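Local coordinates for protein CG8862 (Drosophila melanogaster, PDB 3ISM) that probably cleaves DNA and RNA as a magnesium-dependent mitochondrial endonuclease of the DNA/RNA non-specific (EndoG) family, at residues T90-S95 and E177-N182; P187-K192 and S207-N212. All blocks are in the same frame, centred on the assembly; numbering follows the deposited sequence.

In the fold
Both contacts belong to one DNA/RNA non-specific endonuclease domain of the His-Me finger clan and come in series along the chain, contact 1 closing before contact 2 opens. Their centres lie about 21 Å apart, yet their nearest atoms are only about 5 Å from each other. Contact 1 is peripheral, fastening helix 89-92 and the turn after it to the end of strand 172-179 in the small three-stranded sheet. Contact 2 is central, pairing strands 189-197 and 203-211 of the large mixed sheet. Strand 184-185, the third strand of the small sheet, comes between them in sequence, so the sheet that runs on into the second subunit and the core sheet are built from consecutive elements.

Contact 1 of 2, residues T90-S95 and E177-N182; sequences TDYRRS and EVIGAN
Asp91, in the short helix 89-92, shows how one carboxylate can grip a chain where it leaves a strand. With CG anti to its own carbonyl carbon (chi1 -64°), the group reaches across to Asn182 with both oxygens. OD2 of Asp91 receives Asn182 ND2 at 2.8 Å through its syn lone pair, in the plane of the amide, while OD1 of Asp91 takes the backbone N of Asn182 at 3.0 Å from above the carboxylate plane. The two side chains cross at about a right angle, their carboxylate and amide planes 76° apart. Gln88 N is a further donor to OD2. OD1 of Asp91 also packs 3.5 Å from Gly180 CA, and the glycine has a positive phi (77°). On the backbone side, Asp91 O meets Ile179 CD1 at 3.5 Å.

Tyr92 leaves the backbone pointing away from 177-182, yet Ile179 CD1 lies over one face of its ring, 4.1 Å from Tyr92 CD2. A type II turn then runs from Tyr92 to Ser95, whose OG bonds to Tyr92 O at 2.6 Å and touches the same Ile179 methyl. Finally, a water donates to Ser95 O and Glu177 OE2.

Glu177 and Val178, in the same strand as Ile179, pair antiparallel with a strand of the second subunit, so the arrangement is a short helix and the turn after it docked on the dimer-spanning sheet of this endonuclease.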
# COMPACT_ATOMS: atom_id res chain seq x y z
N THR B 90 -6.11 -15.90 15.32
CA THR B 90 -6.19 -16.92 14.26
C THR B 90 -5.31 -16.64 13.04
O THR B 90 -4.78 -17.57 12.43
CB THR B 90 -7.64 -17.19 13.76
OG1 THR B 90 -8.25 -15.97 13.31
CG2 THR B 90 -8.49 -17.81 14.85
N ASP B 91 -5.12 -15.36 12.70
CA ASP B 91 -4.29 -14.97 11.55
C ASP B 91 -2.80 -15.27 11.73
O ASP B 91 -2.10 -15.57 10.77
CB ASP B 91 -4.46 -13.48 11.26
CG ASP B 91 -5.88 -13.11 10.84
OD1 ASP B 91 -6.42 -13.78 9.93
OD2 ASP B 91 -6.43 -12.13 11.39
N TYR B 92 -2.34 -15.15 12.98
CA TYR B 92 -0.92 -15.28 13.34
C TYR B 92 -0.54 -16.69 13.74
O TYR B 92 0.65 -17.05 13.66
CB TYR B 92 -0.62 -14.38 14.54
CG TYR B 92 -0.48 -12.92 14.20
CD1 TYR B 92 -1.58 -12.08 14.22
CD2 TYR B 92 0.76 -12.39 13.85
CE1 TYR B 92 -1.46 -10.72 13.90
CE2 TYR B 92 0.89 -11.04 13.54
CZ TYR B 92 -0.22 -10.22 13.56
OH TYR B 92 -0.09 -8.89 13.25
N ARG B 93 -1.52 -17.46 14.21
CA ARG B 93 -1.27 -18.82 14.71
C ARG B 93 -0.68 -19.69 13.62
O ARG B 93 -1.28 -19.84 12.55
CB ARG B 93 -2.55 -19.48 15.24
CG ARG B 93 -2.29 -20.82 15.95
CD ARG B 93 -3.52 -21.70 15.95
NE ARG B 93 -3.24 -23.05 16.46
CZ ARG B 93 -3.19 -24.15 15.71
NH1 ARG B 93 -3.40 -24.07 14.39
NH2 ARG B 93 -2.93 -25.33 16.26
N ARG B 94 0.51 -20.22 13.90
CA ARG B 94 1.25 -21.12 13.01
C ARG B 94 1.52 -20.51 11.64
O ARG B 94 1.60 -21.21 10.63
CB ARG B 94 0.57 -22.49 12.94
CG ARG B 94 0.73 -23.28 14.26
CD ARG B 94 0.12 -24.68 14.20
NE ARG B 94 0.30 -25.37 15.48
CZ ARG B 94 0.17 -26.68 15.68
NH1 ARG B 94 -0.13 -27.48 14.67
NH2 ARG B 94 0.36 -27.19 16.89
N SER B 95 1.68 -19.19 11.62
CA SER B 95 1.97 -18.44 10.41
C SER B 95 3.47 -18.40 10.10
O SER B 95 3.87 -18.12 8.97
CB SER B 95 1.46 -17.01 10.55
OG SER B 95 2.11 -16.32 11.62
N GLU B 177 4.03 -11.27 1.80
CA GLU B 177 3.11 -12.30 2.22
C GLU B 177 2.00 -11.63 3.00
O GLU B 177 2.22 -10.60 3.66
CB GLU B 177 3.83 -13.37 3.06
CG GLU B 177 2.90 -14.51 3.52
CD GLU B 177 3.59 -15.64 4.28
OE1 GLU B 177 4.83 -15.66 4.44
OE2 GLU B 177 2.85 -16.53 4.73
N VAL B 178 0.79 -12.17 2.86
CA VAL B 178 -0.33 -11.80 3.71
C VAL B 178 -0.79 -13.07 4.40
O VAL B 178 -0.90 -14.13 3.76
CB VAL B 178 -1.49 -11.12 2.92
CG1 VAL B 178 -1.06 -9.73 2.44
CG2 VAL B 178 -1.95 -11.98 1.74
N ILE B 179 -1.01 -13.00 5.71
CA ILE B 179 -1.32 -14.19 6.48
C ILE B 179 -2.77 -14.24 7.00
O ILE B 179 -3.35 -13.22 7.36
CB ILE B 179 -0.30 -14.42 7.64
CG1 ILE B 179 -0.28 -13.21 8.59
CG2 ILE B 179 1.10 -14.69 7.07
CD1 ILE B 179 0.56 -13.43 9.87
N GLY B 180 -3.32 -15.45 7.04
CA GLY B 180 -4.63 -15.71 7.64
C GLY B 180 -5.79 -15.27 6.77
O GLY B 180 -5.59 -14.58 5.75
N ALA B 181 -6.99 -15.65 7.19
CA ALA B 181 -8.23 -15.24 6.51
C ALA B 181 -8.37 -13.73 6.43
O ALA B 181 -8.95 -13.21 5.49
CB ALA B 181 -9.45 -15.85 7.20
N ASN B 182 -7.80 -13.01 7.39
CA ASN B 182 -7.87 -11.55 7.35
C ASN B 182 -6.76 -10.89 6.55
O ASN B 182 -6.65 -9.69 6.53
CB ASN B 182 -7.99 -10.96 8.76
CG ASN B 182 -9.28 -11.41 9.46
OD1 ASN B 182 -10.36 -11.28 8.90
ND2 ASN B 182 -9.16 -11.95 10.67
O HOH W 1 2.46 -18.21 6.49

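Contact 2 of 2, residues P187-K192 and S207-N212; sequences PTHFYK and SYVMPN
Side chains in this antiparallel pair fall on two faces of the sheet, and the partners meet in quite different ways. On one face His189, Tyr191, Val209 and Pro211 gather. The His189 imidazole crosses Pro211 obliquely, its CD2 lying 3.7 Å from Pro211 CB, and the same CD2 comes near Val209 CG1. Thr188 OG1, itself held by Leu161 O and Leu163 N, lies in the plane of the imidazole and shares a 2.6 Å hydrogen bond with His189 ND1, which helps to hold the ring's rotation. Val209 divides its two methyls: CG1 goes to His189, whereas CG2 packs on Tyr191 CB at 4.0 Å. The Tyr191 ring itself, with CG in the crowded position between N and carbonyl carbon (chi1 59°), swings away from Val209.

Phe190, Lys192, Tyr208 and Met210 occupy the other face. There the Phe190 ring runs side by side with the Asn212 amide, their planes 67° apart, and Phe190 CE2 approaches Asn212 CG to 3.5 Å. Asn212, CG anti to its backbone N (chi1 -170°), sends ND2 to Pro187 O at 2.9 Å, within both amide and carbonyl planes. Its backbone N bonds to Thr188 O at 2.8 Å, and reciprocal N-H...O bonds join Phe190 with Met210 and Lys192 with Tyr208.

Pro126 O and Val128 N complete the grip on the Asn212 amide. Thr188 and His189 both face Leu161, a classic beta bulge against strand 153-161. Helix 228-235 covers Tyr191 and Val209, while helix 136-146 packs on Lys192, Tyr208 and Met210. Lys192 NZ hydrogen-bonds to Thr158 OG1 of strand 153-161, and its side chain touches Glu141, a magnesium ligand of this protein that holds no ion in this chain; the hairpin thus lies between two helices.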
# COMPACT_ATOMS: atom_id res chain seq x y z
N PRO B 187 5.19 -7.01 6.57
CA PRO B 187 6.07 -5.95 6.08
C PRO B 187 7.47 -6.45 5.73
O PRO B 187 7.96 -7.42 6.33
CB PRO B 187 6.10 -4.95 7.25
CG PRO B 187 4.78 -5.22 8.00
CD PRO B 187 4.68 -6.72 7.93
N THR B 188 8.11 -5.82 4.75
CA THR B 188 9.44 -6.22 4.31
C THR B 188 10.49 -5.70 5.31
O THR B 188 11.54 -6.30 5.49
CB THR B 188 9.78 -5.67 2.88
OG1 THR B 188 9.91 -4.24 2.92
CG2 THR B 188 8.69 -6.06 1.89
N HIS B 189 10.18 -4.57 5.95
CA HIS B 189 11.13 -3.84 6.81
C HIS B 189 10.33 -3.06 7.86
O HIS B 189 9.13 -2.87 7.70
CB HIS B 189 11.95 -2.80 6.01
CG HIS B 189 12.86 -3.38 4.96
ND1 HIS B 189 12.39 -3.87 3.76
CD2 HIS B 189 14.21 -3.47 4.90
CE1 HIS B 189 13.41 -4.28 3.02
NE2 HIS B 189 14.53 -4.05 3.69
N PHE B 190 11.01 -2.60 8.91
CA PHE B 190 10.43 -1.68 9.87
C PHE B 190 11.40 -0.53 10.13
O PHE B 190 12.59 -0.68 9.95
CB PHE B 190 10.11 -2.41 11.19
CG PHE B 190 9.07 -3.47 11.06
CD1 PHE B 190 7.72 -3.16 11.21
CD2 PHE B 190 9.43 -4.80 10.82
CE1 PHE B 190 6.74 -4.15 11.08
CE2 PHE B 190 8.46 -5.80 10.70
CZ PHE B 190 7.11 -5.47 10.83
N TYR B 191 10.91 0.62 10.56
CA TYR B 191 11.78 1.75 10.88
C TYR B 191 11.51 2.25 12.29
O TYR B 191 10.44 2.01 12.83
CB TYR B 191 11.57 2.94 9.92
CG TYR B 191 10.16 3.47 9.93
CD1 TYR B 191 9.70 4.32 10.94
CD2 TYR B 191 9.27 3.11 8.93
CE1 TYR B 191 8.39 4.76 10.97
CE2 TYR B 191 7.97 3.56 8.92
CZ TYR B 191 7.54 4.37 9.95
OH TYR B 191 6.25 4.79 9.92
N LYS B 192 12.48 2.97 12.84
CA LYS B 192 12.26 3.84 13.99
C LYS B 192 12.92 5.16 13.66
O LYS B 192 14.09 5.20 13.28
CB LYS B 192 12.86 3.27 15.28
CG LYS B 192 12.02 2.15 15.90
CD LYS B 192 12.58 1.77 17.26
CE LYS B 192 11.84 0.57 17.89
NZ LYS B 192 10.45 0.92 18.28
N SER B 207 17.67 7.57 12.96
CA SER B 207 16.69 6.78 12.21
C SER B 207 17.29 5.50 11.67
O SER B 207 18.42 5.49 11.16
CB SER B 207 16.04 7.60 11.08
OG SER B 207 17.02 8.18 10.25
N TYR B 208 16.52 4.42 11.79
CA TYR B 208 16.96 3.07 11.48
C TYR B 208 15.91 2.41 10.59
O TYR B 208 14.73 2.67 10.74
CB TYR B 208 17.08 2.24 12.76
CG TYR B 208 18.04 2.79 13.78
CD1 TYR B 208 19.33 2.28 13.89
CD2 TYR B 208 17.66 3.83 14.65
CE1 TYR B 208 20.22 2.79 14.83
CE2 TYR B 208 18.53 4.34 15.58
CZ TYR B 208 19.81 3.81 15.67
OH TYR B 208 20.68 4.33 16.57
N VAL B 209 16.37 1.56 9.68
CA VAL B 209 15.50 0.68 8.91
C VAL B 209 16.08 -0.74 9.01
O VAL B 209 17.23 -0.97 8.64
CB VAL B 209 15.39 1.12 7.43
CG1 VAL B 209 14.82 0.00 6.53
CG2 VAL B 209 14.55 2.39 7.32
N MET B 210 15.29 -1.68 9.53
CA MET B 210 15.79 -3.05 9.66
C MET B 210 14.88 -3.98 8.88
O MET B 210 13.68 -3.82 8.92
CB MET B 210 15.85 -3.48 11.12
CG MET B 210 16.81 -2.64 11.97
SD MET B 210 16.75 -3.07 13.72
CE MET B 210 17.31 -4.76 13.72
N PRO B 211 15.46 -4.96 8.15
CA PRO B 211 14.63 -5.86 7.36
C PRO B 211 13.92 -6.87 8.27
O PRO B 211 14.48 -7.30 9.29
CB PRO B 211 15.64 -6.54 6.43
CG PRO B 211 16.93 -6.57 7.26
CD PRO B 211 16.90 -5.29 8.05
N ASN B 212 12.70 -7.22 7.90
CA ASN B 212 11.90 -8.19 8.63
C ASN B 212 12.38 -9.60 8.27
O ASN B 212 11.70 -10.35 7.57
CB ASN B 212 10.42 -7.98 8.30
CG ASN B 212 9.48 -8.78 9.20
OD1 ASN B 212 9.90 -9.36 10.19
ND2 ASN B 212 8.17 -8.79 8.86